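Local coordinates for protein L-tyrosine isonitrile synthase (Pseudomonas aeruginosa, PDB 3E59) that converts the amino group of L-tyrosine into an isonitrile, taking the added carbon from C2 of ribulose 5-phosphate, in the biosynthesis of paerucumarin, at residues I125-I130 against Q169-L174. Sequence-based numbering, arbitrary orientation.
Sequences IGDAHI and QLRQLL
Both D127 and R171 set CG opposite their own carbonyl carbon (chi1 -81° and -76°), which sends the two side chains out from their helices so that they approach each other from opposite directions; a bend at chi3 of R171 then presents the end of its guanidinium to the carboxylate. The outcome is a textbook case of the end-on, two-pronged salt bridge. NH2 of R171 donates to OD1 of D127 at 2.8 Å in a nearly straight bond, and NH1 of R171 donates to OD2 of D127 at 3.0 Å. Each carboxylate oxygen accepts through its syn lone pair, and the two planes are only 15° apart, so the paired bonds fix the rotation of both flat groups at once. This single ion pair joins backbones that stay well apart, the CA atoms of D127 and R171 being 11.4 Å from each other. Its charges are shared further: NE of R171 forms a salt bridge with E168 on the same helix, while OD2 of D127 also forms one with NH1 of R117, whose backbone O accepts a hydrogen bond from NH1 of R171. D127 is the first residue of helix 127-144, right after N-cap G126, where the helix dipole would probably favour its negative charge. The bridge thus ties the start of that helix to helix 167-178, with helix 116-119 bonded to both partners and helix 219-247 touching R171 through R236.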
# COMPACT_ATOMS: atom_id res chain seq x y z
N ILE A 125 -9.28 5.51 -12.57
CA ILE A 125 -10.20 5.93 -11.53
C ILE A 125 -10.22 7.45 -11.64
O ILE A 125 -9.16 8.08 -11.59
CB ILE A 125 -9.74 5.43 -10.13
CG1 ILE A 125 -9.71 3.90 -10.09
CG2 ILE A 125 -10.65 5.97 -9.01
CD1 ILE A 125 -8.77 3.32 -9.04
N GLY A 126 -11.41 8.02 -11.82
CA GLY A 126 -11.56 9.47 -12.00
C GLY A 126 -11.18 10.23 -10.75
O GLY A 126 -11.25 9.68 -9.65
N ASP A 127 -10.79 11.50 -10.91
CA ASP A 127 -10.34 12.32 -9.78
C ASP A 127 -11.40 12.56 -8.70
O ASP A 127 -11.07 12.79 -7.53
CB ASP A 127 -9.78 13.65 -10.28
CG ASP A 127 -8.37 13.53 -10.79
OD1 ASP A 127 -8.05 14.16 -11.82
OD2 ASP A 127 -7.57 12.79 -10.15
N ALA A 128 -12.68 12.54 -9.11
CA ALA A 128 -13.81 12.65 -8.19
C ALA A 128 -13.88 11.43 -7.29
O ALA A 128 -14.15 11.56 -6.10
CB ALA A 128 -15.12 12.82 -8.95
N HIS A 129 -13.66 10.25 -7.86
CA HIS A 129 -13.64 9.02 -7.08
C HIS A 129 -12.51 9.03 -6.06
O HIS A 129 -12.72 8.67 -4.89
CB HIS A 129 -13.52 7.79 -8.00
CG HIS A 129 -14.81 7.38 -8.63
ND1 HIS A 129 -15.73 6.57 -7.99
CD2 HIS A 129 -15.34 7.65 -9.84
CE1 HIS A 129 -16.76 6.36 -8.78
NE2 HIS A 129 -16.55 7.01 -9.92
N ILE A 130 -11.33 9.47 -6.50
CA ILE A 130 -10.16 9.58 -5.63
C ILE A 130 -10.42 10.55 -4.46
O ILE A 130 -10.16 10.22 -3.30
CB ILE A 130 -8.87 9.97 -6.42
CG1 ILE A 130 -8.48 8.85 -7.39
CG2 ILE A 130 -7.69 10.28 -5.49
CD1 ILE A 130 -7.68 9.35 -8.52
N GLN A 169 -2.20 18.98 -13.64
CA GLN A 169 -1.00 19.78 -13.38
C GLN A 169 -0.19 19.33 -12.15
O GLN A 169 1.03 19.49 -12.12
CB GLN A 169 -1.35 21.26 -13.29
CG GLN A 169 -1.48 21.93 -14.65
CD GLN A 169 -2.10 23.31 -14.59
OE1 GLN A 169 -3.03 23.56 -13.81
NE2 GLN A 169 -1.60 24.22 -15.41
N LEU A 170 -0.88 18.79 -11.15
CA LEU A 170 -0.21 18.21 -9.98
C LEU A 170 0.62 17.01 -10.43
O LEU A 170 1.81 16.93 -10.12
CB LEU A 170 -1.22 17.77 -8.92
CG LEU A 170 -1.55 18.69 -7.76
CD1 LEU A 170 -2.62 18.04 -6.88
CD2 LEU A 170 -0.31 19.04 -6.93
N ARG A 171 -0.03 16.11 -11.17
CA ARG A 171 0.62 14.95 -11.73
C ARG A 171 1.84 15.32 -12.58
O ARG A 171 2.90 14.71 -12.45
CB ARG A 171 -0.38 14.09 -12.52
CG ARG A 171 -1.30 13.29 -11.61
CD ARG A 171 -2.18 12.29 -12.37
NE ARG A 171 -3.36 12.93 -12.95
CZ ARG A 171 -4.53 13.11 -12.33
NH1 ARG A 171 -4.70 12.71 -11.07
NH2 ARG A 171 -5.53 13.72 -12.96
N GLN A 172 1.69 16.35 -13.41
CA GLN A 172 2.80 16.85 -14.25
C GLN A 172 3.95 17.46 -13.43
O GLN A 172 5.11 17.38 -13.84
CB GLN A 172 2.29 17.86 -15.29
CG GLN A 172 1.61 17.21 -16.51
CD GLN A 172 2.50 16.16 -17.20
OE1 GLN A 172 3.70 16.38 -17.42
NE2 GLN A 172 1.90 15.02 -17.54
N LEU A 173 3.62 18.08 -12.30
CA LEU A 173 4.64 18.56 -11.36
C LEU A 173 5.43 17.42 -10.70
O LEU A 173 6.64 17.54 -10.53
CB LEU A 173 4.04 19.49 -10.28
CG LEU A 173 3.56 20.88 -10.72
CD1 LEU A 173 2.97 21.61 -9.52
CD2 LEU A 173 4.69 21.69 -11.35
N LEU A 174 4.74 16.34 -10.32
CA LEU A 174 5.38 15.12 -9.80
C LEU A 174 6.30 14.46 -10.83
O LEU A 174 7.43 14.09 -10.53
CB LEU A 174 4.33 14.10 -9.33
CG LEU A 174 4.88 12.75 -8.81
CD1 LEU A 174 5.63 12.92 -7.50
CD2 LEU A 174 3.80 11.68 -8.67